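Long-range contacts in OBody AM3L15 (Pyrobaculum aerophilum, PDB 4GN5), which probably serves as an engineered binding protein built on an OB-fold nucleic acid binding scaffold, here in contact with another protein: residues I12-H17 and T92-F97; S19-A24 and G80-G85; H7-I12 and G46-P51; G25-L30 and K37-S42. All coordinates share one frame; numbering follows the deposited sequence. Where two conformers were deposited one is given.

Contact 1: I12-H17 and T92-F97; sequences ITPNLH and TGVEIF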
loop_
_atom_site.group_PDB
_atom_site.type_symbol
_atom_site.label_atom_id
_atom_site.label_comp_id
_atom_site.label_asym_id
_atom_site.label_seq_id
_atom_site.Cartn_x
_atom_site.Cartn_y
_atom_site.Cartn_z
ATOM N N ILE A 12 -11.924 12.290 12.638
ATOM C CA ILE A 12 -11.116 11.117 12.896
ATOM C C ILE A 12 -9.714 11.577 13.321
ATOM O O ILE A 12 -8.904 11.941 12.487
ATOM C CB ILE A 12 -11.094 10.121 11.712
ATOM C CG1 ILE A 12 -12.533 9.759 11.274
ATOM C CG2 ILE A 12 -10.319 8.796 12.142
ATOM C CD1 ILE A 12 -13.430 9.156 12.449
ATOM N N THR A 13 -9.476 11.573 14.634
ATOM C CA THR A 13 -8.232 12.064 15.250
ATOM C C THR A 13 -7.573 10.974 16.149
ATOM O O THR A 13 -8.204 9.949 16.466
ATOM C CB THR A 13 -8.539 13.298 16.139
ATOM O OG1 THR A 13 -9.519 12.916 17.105
ATOM C CG2 THR A 13 -9.161 14.405 15.369
ATOM N N PRO A 14 -6.291 11.164 16.519
ATOM C CA PRO A 14 -5.642 10.119 17.317
ATOM C C PRO A 14 -6.380 9.796 18.653
ATOM O O PRO A 14 -6.367 8.616 19.078
ATOM C CB PRO A 14 -4.227 10.689 17.558
ATOM C CG PRO A 14 -3.956 11.404 16.236
ATOM C CD PRO A 14 -5.303 12.082 15.910
ATOM N N ASN A 15 -7.084 10.773 19.213
ATOM C CA ASN A 15 -7.898 10.590 20.409
ATOM C C ASN A 15 -8.901 9.473 20.318
ATOM O O ASN A 15 -9.312 8.903 21.322
ATOM C CB ASN A 15 -8.608 11.884 20.749
ATOM C CG ASN A 15 -9.213 11.872 22.121
ATOM O OD1 ASN A 15 -8.540 11.591 23.109
ATOM N ND2 ASN A 15 -10.487 12.196 22.208
ATOM N N LEU A 16 -9.258 9.116 19.100
ATOM C CA LEU A 16 -10.271 8.096 18.883
ATOM C C LEU A 16 -9.681 6.708 18.839
ATOM O O LEU A 16 -10.383 5.710 18.557
ATOM C CB LEU A 16 -11.088 8.401 17.616
ATOM C CG LEU A 16 -11.897 9.709 17.618
ATOM C CD1 LEU A 16 -12.825 9.875 16.436
ATOM C CD2 LEU A 16 -12.688 9.857 18.967
ATOM N N HIS A 17 -8.382 6.626 19.120
ATOM C CA HIS A 17 -7.670 5.352 19.004
ATOM C C HIS A 17 -8.368 4.257 19.805
ATOM O O HIS A 17 -8.677 4.446 20.968
ATOM C CB HIS A 17 -6.212 5.480 19.448
ATOM C CG HIS A 17 -5.527 4.158 19.625
ATOM N ND1 HIS A 17 -4.853 3.534 18.607
ATOM C CD2 HIS A 17 -5.427 3.333 20.697
ATOM C CE1 HIS A 17 -4.344 2.392 19.040
ATOM N NE2 HIS A 17 -4.687 2.239 20.306
ATOM N N THR A 92 0.182 9.414 8.323
ATOM C CA THR A 92 -1.241 9.670 8.203
ATOM C C THR A 92 -1.928 10.211 9.495
ATOM O O THR A 92 -3.032 10.824 9.421
ATOM C CB THR A 92 -2.008 8.485 7.661
ATOM O OG1 THR A 92 -1.954 7.410 8.600
ATOM C CG2 THR A 92 -1.486 8.038 6.201
ATOM N N GLY A 93 -1.322 9.963 10.665
ATOM C CA GLY A 93 -1.924 10.401 11.951
ATOM C C GLY A 93 -3.003 9.424 12.479
ATOM O O GLY A 93 -3.058 9.075 13.690
ATOM N N VAL A 94 -3.834 8.950 11.564
ATOM C CA VAL A 94 -4.834 7.967 11.853
ATOM C C VAL A 94 -4.874 6.925 10.730
ATOM O O VAL A 94 -4.456 7.211 9.556
ATOM C CB VAL A 94 -6.258 8.626 12.075
ATOM C CG1 VAL A 94 -6.324 9.479 13.401
ATOM C CG2 VAL A 94 -6.703 9.520 10.851
ATOM N N GLU A 95 -5.449 5.770 11.057
ATOM C CA GLU A 95 -5.789 4.711 10.100
ATOM C C GLU A 95 -7.113 4.156 10.613
ATOM O O GLU A 95 -7.359 4.169 11.824
ATOM C CB GLU A 95 -4.741 3.554 10.161
ATOM C CG GLU A 95 -3.281 4.070 9.954
ATOM C CD GLU A 95 -2.223 2.955 9.954
ATOM O OE1 GLU A 95 -1.132 3.172 9.421
ATOM O OE2 GLU A 95 -2.464 1.892 10.537
ATOM N N ILE A 96 -7.963 3.675 9.707
ATOM C CA ILE A 96 -9.209 3.005 10.080
ATOM C C ILE A 96 -9.083 1.583 9.544
ATOM O O ILE A 96 -8.827 1.384 8.340
ATOM C CB ILE A 96 -10.503 3.715 9.528
ATOM C CG1 ILE A 96 -10.727 5.073 10.232
ATOM C CG2 ILE A 96 -11.711 2.779 9.716
ATOM C CD1 ILE A 96 -11.748 6.031 9.599
ATOM N N PHE A 97 -9.215 0.616 10.449
ATOM C CA PHE A 97 -9.351 -0.777 10.069
ATOM C C PHE A 97 -10.822 -1.209 10.032
ATOM O O PHE A 97 -11.486 -1.305 11.082
ATOM C CB PHE A 97 -8.430 -1.692 10.951
ATOM C CG PHE A 97 -6.977 -1.531 10.639
ATOM C CD1 PHE A 97 -6.359 -2.333 9.664
ATOM C CD2 PHE A 97 -6.217 -0.542 11.245
ATOM C CE1 PHE A 97 -5.060 -2.185 9.342
ATOM C CE2 PHE A 97 -4.876 -0.380 10.927
ATOM C CZ PHE A 97 -4.274 -1.203 9.979
#
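The flat group at this contact is the peptide between Thr13 and Pro14. Val94 CG1 stands over one of its faces, 3.4 Å from Thr13 C and 3.5 Å from Pro14 N. The proline ring continues from this peptide and is touched too. Its CD lies 3.8 Å from Val94 CG1, and its CG meets Gly93 O.

Val94 is the wedge. Its CB faces the loop 12-17, and chi1 of -69° divides the work between its two methyls. CG1, anti to the carbonyl carbon, goes to the peptide. CG2 takes the crowded place between the backbone N and the carbonyl carbon. It meets Ile12 O at 3.7 Å and Ile12 CG2 at 3.9 Å. Ile12 CG2 also touches Ile96 CD1 at 4.0 Å. The Ile12 side chain crosses those of Val94 and Ile96 at about a right angle in each pair.

The turn before Val94 is braced from within. Thr92 OG1 donates to Val94 O at 2.7 Å, from well above the carbonyl plane. Gly93 sits there with positive phi. Beyond the contact, Ile12 also packs on Val21, Val23 and Val82, while Glu95 makes a salt bridge to a basic side chain of the other protein.

The contact joins the loop before strand 20-24 to the residues leading into strand 95-98 and to Ile96 on it. Its chemistry is apolar: methyl groups meet methyls and a peptide face, so the fit depends on shape rather than on directed bonds.

Contact 2: S19-A24 and G80-G85; sequences SEVVVA and GIVEAG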
loop_
_atom_site.group_PDB
_atom_site.type_symbol
_atom_site.label_atom_id
_atom_site.label_comp_id
_atom_site.label_asym_id
_atom_site.label_seq_id
_atom_site.Cartn_x
_atom_site.Cartn_y
_atom_site.Cartn_z
ATOM N N SER A 19 -11.362 3.020 19.324
ATOM C CA SER A 19 -12.832 3.048 19.267
ATOM C C SER A 19 -13.346 2.831 17.854
ATOM O O SER A 19 -12.622 3.019 16.844
ATOM C CB SER A 19 -13.369 4.339 19.841
ATOM O OG SER A 19 -13.048 5.387 18.974
ATOM N N GLU A 20 -14.601 2.419 17.797
ATOM C CA GLU A 20 -15.321 2.171 16.577
ATOM C C GLU A 20 -15.981 3.472 16.097
ATOM O O GLU A 20 -16.524 4.237 16.877
ATOM C CB GLU A 20 -16.355 1.069 16.785
ATOM C CG GLU A 20 -16.763 0.362 15.537
ATOM C CD GLU A 20 -17.903 -0.578 15.700
ATOM O OE1 GLU A 20 -18.942 -0.170 16.225
ATOM O OE2 GLU A 20 -17.787 -1.723 15.275
ATOM N N VAL A 21 -15.851 3.739 14.809
ATOM C CA VAL A 21 -16.478 4.889 14.156
ATOM C C VAL A 21 -17.204 4.414 12.924
ATOM O O VAL A 21 -16.905 3.340 12.391
ATOM C CB VAL A 21 -15.419 5.886 13.659
ATOM C CG1 VAL A 21 -14.707 6.521 14.847
ATOM C CG2 VAL A 21 -14.386 5.174 12.665
ATOM N N VAL A 22 -18.157 5.216 12.445
ATOM C CA VAL A 22 -18.727 4.958 11.147
ATOM C C VAL A 22 -18.530 6.231 10.340
ATOM O O VAL A 22 -18.954 7.299 10.776
ATOM C CB VAL A 22 -20.237 4.534 11.202
ATOM C CG1 VAL A 22 -20.814 4.385 9.783
ATOM C CG2 VAL A 22 -20.456 3.239 12.036
ATOM N N VAL A 23 -17.859 6.115 9.189
ATOM C CA VAL A 23 -17.715 7.251 8.296
ATOM C C VAL A 23 -18.556 7.022 7.046
ATOM O O VAL A 23 -18.848 5.881 6.679
ATOM C CB VAL A 23 -16.224 7.589 7.941
ATOM C CG1 VAL A 23 -15.472 7.999 9.186
ATOM C CG2 VAL A 23 -15.524 6.389 7.260
ATOM N N ALA A 24 -18.955 8.128 6.427
ATOM C CA ALA A 24 -19.833 8.147 5.249
ATOM C C ALA A 24 -19.392 9.311 4.340
ATOM O O ALA A 24 -19.271 10.438 4.792
ATOM C CB ALA A 24 -21.289 8.312 5.683
ATOM N N GLY A 80 -15.471 0.953 11.237
ATOM C CA GLY A 80 -14.105 0.479 11.496
ATOM C C GLY A 80 -13.550 0.949 12.815
ATOM O O GLY A 80 -14.204 1.725 13.511
ATOM N N ILE A 81 -12.373 0.450 13.176
ATOM C CA ILE A 81 -11.685 0.853 14.401
ATOM C C ILE A 81 -10.530 1.815 14.145
ATOM O O ILE A 81 -9.740 1.581 13.287
ATOM C CB ILE A 81 -11.085 -0.371 15.152
ATOM C CG1 ILE A 81 -12.133 -1.433 15.503
ATOM C CG2 ILE A 81 -10.307 0.091 16.319
ATOM C CD1 ILE A 81 -13.185 -0.973 16.315
ATOM N N VAL A 82 -10.421 2.881 14.929
ATOM C CA VAL A 82 -9.327 3.831 14.702
ATOM C C VAL A 82 -8.015 3.289 15.270
ATOM O O VAL A 82 -7.966 2.822 16.401
ATOM C CB VAL A 82 -9.654 5.244 15.311
ATOM C CG1 VAL A 82 -8.498 6.209 15.178
ATOM C CG2 VAL A 82 -10.946 5.854 14.636
ATOM N N GLU A 83 -6.950 3.386 14.494
ATOM C CA GLU A 83 -5.625 3.017 15.004
ATOM C C GLU A 83 -4.720 4.252 14.916
ATOM O O GLU A 83 -4.627 4.882 13.892
ATOM C CB GLU A 83 -5.072 1.821 14.240
ATOM C CG GLU A 83 -3.544 1.580 14.456
ATOM C CD GLU A 83 -3.275 1.105 15.878
ATOM O OE1 GLU A 83 -4.101 0.279 16.381
ATOM O OE2 GLU A 83 -2.295 1.584 16.497
ATOM N N ALA A 84 -4.076 4.624 16.004
ATOM C CA ALA A 84 -3.228 5.802 15.918
ATOM C C ALA A 84 -1.928 5.583 16.703
ATOM O O ALA A 84 -1.196 6.510 16.997
ATOM C CB ALA A 84 -4.015 7.052 16.408
ATOM N N GLY A 85 -1.627 4.319 17.000
ATOM C CA GLY A 85 -0.364 3.989 17.648
ATOM C C GLY A 85 0.846 4.323 16.770
ATOM O O GLY A 85 0.889 4.013 15.563
#
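Two antiparallel strands of the OB-fold, 20-24 and 75-83, are neighbours in one curled sheet and meet here at a steep angle of 113°. Gly80 and Val21 form a hydrogen-bonded pair. Val21 N donates to Gly80 O at 2.9 Å, and Gly80 N returns a bond to Val21 O at 3.0 Å. A third bond runs from Val82 N to Ser19 O at 2.9 Å. All three donors approach nearly along the C=O axis, and the bonds are close to straight. Between them, Glu20 and Ile81 form a non-hydrogen-bonded pair. There Glu20 CA also gives a CA-H...O contact to Gly80 O.

The two sides of the sheet differ. On the side of Glu20 and Ile81, both exposed, the aliphatic part of the glutamate is used. Its CG is anti to the backbone N, and Ile81 CD1 touches its CB obliquely. On the side of Val21 the surroundings are buried, and Val21 also packs on Ile12 and Ile96. Ser19 OG is held elsewhere, by Leu16 O. Val21 and Val82 cross at about a right angle, with Val21 CG1 lying 3.8 Å from Val82 CG2.

Contact 3: H7-I12 and G46-P51; sequences HWTAEI and GGAAVP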
loop_
_atom_site.group_PDB
_atom_site.type_symbol
_atom_site.label_atom_id
_atom_site.label_comp_id
_atom_site.label_asym_id
_atom_site.label_seq_id
_atom_site.Cartn_x
_atom_site.Cartn_y
_atom_site.Cartn_z
ATOM N N HIS A 7 -19.152 10.018 12.728
ATOM C CA HIS A 7 -18.143 11.065 12.690
ATOM C C HIS A 7 -17.914 11.596 11.298
ATOM O O HIS A 7 -18.009 10.875 10.353
ATOM C CB HIS A 7 -16.800 10.535 13.151
ATOM C CG HIS A 7 -16.762 10.140 14.582
ATOM N ND1 HIS A 7 -17.298 8.964 15.037
ATOM C CD2 HIS A 7 -16.247 10.766 15.658
ATOM C CE1 HIS A 7 -17.114 8.885 16.336
ATOM N NE2 HIS A 7 -16.476 9.963 16.735
ATOM N N TRP A 8 -17.572 12.865 11.222
ATOM C CA TRP A 8 -17.081 13.482 10.013
ATOM C C TRP A 8 -15.626 13.053 9.852
ATOM O O TRP A 8 -14.937 12.865 10.833
ATOM C CB TRP A 8 -17.154 15.000 10.119
ATOM C CG TRP A 8 -18.544 15.562 10.078
ATOM C CD1 TRP A 8 -19.341 15.820 11.133
ATOM C CD2 TRP A 8 -19.279 15.937 8.920
ATOM N NE1 TRP A 8 -20.532 16.334 10.715
ATOM C CE2 TRP A 8 -20.523 16.411 9.355
ATOM C CE3 TRP A 8 -19.010 15.918 7.556
ATOM C CZ2 TRP A 8 -21.485 16.856 8.482
ATOM C CZ3 TRP A 8 -19.964 16.368 6.693
ATOM C CH2 TRP A 8 -21.189 16.829 7.157
ATOM N N THR A 9 -15.170 12.903 8.620
ATOM C CA THR A 9 -13.813 12.446 8.384
ATOM C C THR A 9 -12.787 13.335 9.083
ATOM O O THR A 9 -11.837 12.843 9.611
ATOM C CB THR A 9 -13.504 12.294 6.889
ATOM O OG1 THR A 9 -13.526 13.564 6.270
ATOM C CG2 THR A 9 -14.498 11.414 6.235
ATOM N N ALA A 10 -13.003 14.636 9.094
ATOM C CA ALA A 10 -12.114 15.571 9.828
ATOM C C ALA A 10 -12.126 15.324 11.381
ATOM O O ALA A 10 -11.244 15.800 12.077
ATOM C CB ALA A 10 -12.466 17.050 9.539
ATOM N N GLU A 11 -13.159 14.642 11.901
ATOM C CA GLU A 11 -13.208 14.275 13.335
ATOM C C GLU A 11 -12.460 12.975 13.642
ATOM O O GLU A 11 -12.390 12.601 14.794
ATOM C CB GLU A 11 -14.657 14.172 13.864
ATOM C CG GLU A 11 -15.353 15.565 13.886
ATOM C CD GLU A 11 -16.820 15.493 14.191
ATOM O OE1 GLU A 11 -17.529 14.533 13.748
ATOM O OE2 GLU A 11 -17.260 16.426 14.902
ATOM N N ILE A 12 -11.924 12.290 12.638
ATOM C CA ILE A 12 -11.116 11.117 12.896
ATOM C C ILE A 12 -9.714 11.577 13.321
ATOM O O ILE A 12 -8.904 11.941 12.487
ATOM C CB ILE A 12 -11.094 10.121 11.712
ATOM C CG1 ILE A 12 -12.533 9.759 11.274
ATOM C CG2 ILE A 12 -10.319 8.796 12.142
ATOM C CD1 ILE A 12 -13.430 9.156 12.449
ATOM N N GLY A 46 -12.614 19.656 -0.616
ATOM C CA GLY A 46 -11.241 20.104 -0.207
ATOM C C GLY A 46 -10.922 19.785 1.267
ATOM O O GLY A 46 -10.117 20.458 1.913
ATOM N N GLY A 47 -11.591 18.766 1.801
ATOM C CA GLY A 47 -11.454 18.381 3.209
ATOM C C GLY A 47 -10.523 17.168 3.378
ATOM O O GLY A 47 -9.743 16.856 2.488
ATOM N N ALA A 48 -10.616 16.510 4.537
ATOM C CA ALA A 48 -9.803 15.297 4.857
ATOM C C ALA A 48 -10.132 14.159 3.919
ATOM O O ALA A 48 -11.231 14.107 3.414
ATOM C CB ALA A 48 -10.108 14.828 6.265
ATOM N N ALA A 49 -9.180 13.236 3.762
ATOM C CA ALA A 49 -9.360 12.002 3.014
ATOM C C ALA A 49 -8.802 10.949 3.947
ATOM O O ALA A 49 -7.625 10.651 3.869
ATOM C CB ALA A 49 -8.530 12.070 1.707
ATOM N N VAL A 50 -9.644 10.399 4.832
ATOM C CA VAL A 50 -9.176 9.525 5.915
ATOM C C VAL A 50 -8.895 8.129 5.351
ATOM O O VAL A 50 -9.727 7.564 4.618
ATOM C CB VAL A 50 -10.182 9.505 7.052
ATOM C CG1 VAL A 50 -11.503 8.890 6.610
ATOM C CG2 VAL A 50 -9.608 8.777 8.241
ATOM N N PRO A 51 -7.734 7.545 5.697
ATOM C CA PRO A 51 -7.407 6.296 5.009
ATOM C C PRO A 51 -7.908 5.070 5.740
ATOM O O PRO A 51 -7.717 4.938 6.966
ATOM C CB PRO A 51 -5.890 6.319 4.953
ATOM C CG PRO A 51 -5.467 7.067 6.306
ATOM C CD PRO A 51 -6.572 8.155 6.381
#
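Thr9 OG1 is held by one hydrogen bond, to Asp43 OD1 in the loop after strand 36-42. Across the contact OG1 also lies against Ala48, 3.6 Å from Ala48 CB. Thr9 opens a short 3-10 turn, 9-11, which packs on Ala48 and Val50, at strand 50-55 of the OB-fold.

Chi1 of 66° sorts the two branches of Thr9. OG1 takes the crowded place between the backbone N and the carbonyl carbon, next to Ala48. CG2, anti to the carbonyl carbon, lies 3.9 Å from Val50 CG1, and the two side chains cross obliquely. Both Val50 methyls are used: CG1 on Thr9 in the turn, CG2 on Ile12 just after it. Val50 CG2, anti to the backbone N, meets Ile12 CG2 at 4.0 Å with the side chains at about a right angle. The same valine packs on Val41, Val94 and Ile96, so it is buried on several sides. An alanine here would remove both methyls and would probably loosen the seating of the 3-10 turn on the sheet.

The turn is also tied within itself. Glu11 N bonds to Trp8 O, and Ile12 N to Thr9 O. The side chain of Glu11 folds back to the head of the turn. Its OE1 offers the anti lone pair to Trp8 N, 3.0 Å away, in a nearly straight bond of 171°.

Contact 4: G25-L30 and K37-S42; sequences GWVAHL and KIVKVS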
loop_
_atom_site.group_PDB
_atom_site.type_symbol
_atom_site.label_atom_id
_atom_site.label_comp_id
_atom_site.label_asym_id
_atom_site.label_seq_id
_atom_site.Cartn_x
_atom_site.Cartn_y
_atom_site.Cartn_z
ATOM N N GLY A 25 -19.178 9.053 3.060
ATOM C CA GLY A 25 -18.710 10.140 2.193
ATOM C C GLY A 25 -18.426 9.481 0.864
ATOM O O GLY A 25 -18.992 8.409 0.574
ATOM N N TRP A 26 -17.592 10.095 0.044
ATOM C CA TRP A 26 -17.268 9.463 -1.210
ATOM C C TRP A 26 -15.866 8.880 -1.209
ATOM O O TRP A 26 -15.026 9.215 -0.357
ATOM C CB TRP A 26 -17.454 10.423 -2.398
ATOM C CG TRP A 26 -16.615 11.664 -2.299
ATOM C CD1 TRP A 26 -15.354 11.876 -2.845
ATOM C CD2 TRP A 26 -16.958 12.856 -1.573
ATOM N NE1 TRP A 26 -14.909 13.153 -2.476
ATOM C CE2 TRP A 26 -15.881 13.774 -1.733
ATOM C CE3 TRP A 26 -18.114 13.270 -0.866
ATOM C CZ2 TRP A 26 -15.911 15.073 -1.190
ATOM C CZ3 TRP A 26 -18.152 14.579 -0.343
ATOM C CH2 TRP A 26 -17.038 15.452 -0.492
ATOM N N VAL A 27 -15.601 8.042 -2.210
ATOM C CA VAL A 27 -14.249 7.479 -2.350
ATOM C C VAL A 27 -13.361 8.533 -2.993
ATOM O O VAL A 27 -13.574 8.892 -4.143
ATOM C CB VAL A 27 -14.247 6.127 -3.101
ATOM C CG1 VAL A 27 -12.803 5.765 -3.472
ATOM C CG2 VAL A 27 -14.919 5.020 -2.187
ATOM N N ALA A 28 -12.424 9.083 -2.214
ATOM C CA ALA A 28 -11.495 10.119 -2.724
ATOM C C ALA A 28 -10.304 9.477 -3.446
ATOM O O ALA A 28 -9.679 10.105 -4.307
ATOM C CB ALA A 28 -10.948 10.950 -1.554
ATOM N N HIS A 29 -9.927 8.260 -3.052
ATOM C CA HIS A 29 -8.707 7.653 -3.618
ATOM C C HIS A 29 -8.717 6.164 -3.326
ATOM O O HIS A 29 -9.240 5.749 -2.286
ATOM C CB HIS A 29 -7.429 8.262 -2.952
ATOM C CG HIS A 29 -6.143 7.837 -3.616
ATOM N ND1 HIS A 29 -5.447 6.695 -3.256
ATOM C CD2 HIS A 29 -5.422 8.424 -4.604
ATOM C CE1 HIS A 29 -4.363 6.586 -4.013
ATOM N NE2 HIS A 29 -4.323 7.623 -4.840
ATOM N N LEU A 30 -8.216 5.369 -4.284
ATOM C CA LEU A 30 -8.044 3.922 -4.114
ATOM C C LEU A 30 -6.631 3.540 -4.514
ATOM O O LEU A 30 -6.096 4.039 -5.523
ATOM C CB LEU A 30 -9.014 3.125 -4.987
ATOM C CG LEU A 30 -10.529 3.228 -4.714
ATOM C CD1 LEU A 30 -11.312 2.720 -5.985
ATOM C CD2 LEU A 30 -10.916 2.395 -3.447
ATOM N N LYS A 37 -4.492 -2.734 0.723
ATOM C CA LYS A 37 -5.329 -1.932 -0.132
ATOM C C LYS A 37 -5.884 -0.797 0.730
ATOM O O LYS A 37 -6.243 -1.032 1.833
ATOM C CB LYS A 37 -6.429 -2.822 -0.685
ATOM C CG LYS A 37 -5.931 -4.144 -1.234
ATOM C CD LYS A 37 -6.937 -4.801 -2.119
ATOM C CE LYS A 37 -6.357 -6.020 -2.833
ATOM N NZ LYS A 37 -6.956 -6.414 -4.127
ATOM N N ILE A 38 -5.922 0.419 0.224
ATOM C CA ILE A 38 -6.323 1.582 1.014
ATOM C C ILE A 38 -7.403 2.331 0.248
ATOM O O ILE A 38 -7.257 2.595 -0.935
ATOM C CB ILE A 38 -5.117 2.510 1.296
ATOM C CG1 ILE A 38 -3.983 1.725 1.990
ATOM C CG2 ILE A 38 -5.542 3.708 2.141
ATOM C CD1 ILE A 38 -2.529 2.414 1.868
ATOM N N VAL A 39 -8.509 2.630 0.919
ATOM C CA VAL A 39 -9.525 3.499 0.378
ATOM C C VAL A 39 -9.565 4.733 1.306
ATOM O O VAL A 39 -9.628 4.601 2.561
ATOM C CB VAL A 39 -10.910 2.779 0.225
ATOM C CG1 VAL A 39 -11.191 1.933 1.396
ATOM C CG2 VAL A 39 -12.101 3.805 0.048
ATOM N N LYS A 40 -9.477 5.918 0.690
ATOM C CA LYS A 40 -9.548 7.172 1.426
ATOM C C LYS A 40 -10.948 7.782 1.232
ATOM O O LYS A 40 -11.435 7.809 0.109
ATOM C CB LYS A 40 -8.477 8.112 0.916
ATOM C CG LYS A 40 -7.102 7.512 0.926
ATOM C CD LYS A 40 -6.059 8.642 0.763
ATOM C CE LYS A 40 -4.721 7.926 0.666
ATOM N NZ LYS A 40 -3.637 8.917 0.720
ATOM N N VAL A 41 -11.562 8.251 2.317
ATOM C CA VAL A 41 -12.969 8.747 2.324
ATOM C C VAL A 41 -12.977 10.219 2.618
ATOM O O VAL A 41 -12.336 10.679 3.571
ATOM C CB VAL A 41 -13.862 8.045 3.429
ATOM C CG1 VAL A 41 -15.344 8.542 3.396
ATOM C CG2 VAL A 41 -13.840 6.578 3.194
ATOM N N SER A 42 -13.739 10.957 1.810
ATOM C CA SER A 42 -13.943 12.357 2.072
ATOM C C SER A 42 -15.431 12.599 2.189
ATOM O O SER A 42 -16.225 11.915 1.548
ATOM C CB SER A 42 -13.345 13.218 0.949
ATOM O OG SER A 42 -11.920 13.055 0.943
HETATM O O HOH W 1 -5.588 5.158 -1.060
#
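Trp26 lays one face of its indole over Ser42. Ser42 O stands 3.3 Å above the ring plane, offset toward the rim, and Ser42 CB lies 3.7 Å from Trp26 CE2. With chi1 of 59° the ring occupies the crowded position and is folded back over its strand partner. The same carbonyl accepts Trp26 N at 2.7 Å. An alanine here would remove the indole and would probably leave Ser42 O and Ser42 CB less covered. Gly25 CA also contacts Ser42 O, and with this backbone a CB on Gly25 would clash with it.

The two strands, 26-32 and 36-42, form an antiparallel hairpin of the OB-fold. A classic beta bulge interrupts it, because Ala28 and His29 both face Lys40. Ala28 N donates to Lys40 O at 2.8 Å, and Lys40 N to His29 O at 3.0 Å.

At the bulge, His29 and Lys40 lie side by side and point the same way, with His29 CB against the lysine methylenes. Val27, Leu30 and Val39 occupy the other side of the sheet. There Leu30 runs alongside Val39, while Val27 crosses it at about a right angle.

A water bridges His29 ND1 and Ile38 O. Lys40 NZ, which hydrogen-bonds to the backbone of the other protein, lies 4.9 Å from His29 ND1. That nearby positive charge would probably disfavour a second proton on the imidazole, at the face used for binding.

Contacts 1 and 3 share Ile12 and are both apolar; together they seat the N-terminal loop and its 3-10 turns against the OB-fold core. Contacts 2 and 4 are strand pairings held mainly by backbone hydrogen bonds, one in each sheet. Contact 2 joins contact 1 through strand 75-83 and its neighbour 95-98. Contact 3 joins contact 4 where Val50 N meets Val41 O, between strands 36-42 and 50-55. Contact 3 is buried, whereas the other three have both buried and more open parts. In contact 4 the His29 and Lys40 side reaches the other protein. Glu95 and Phe97, in segment 92-97 but not part of contact 1's packing, do so too. No other chain of the assembly touches contacts 2 and 3.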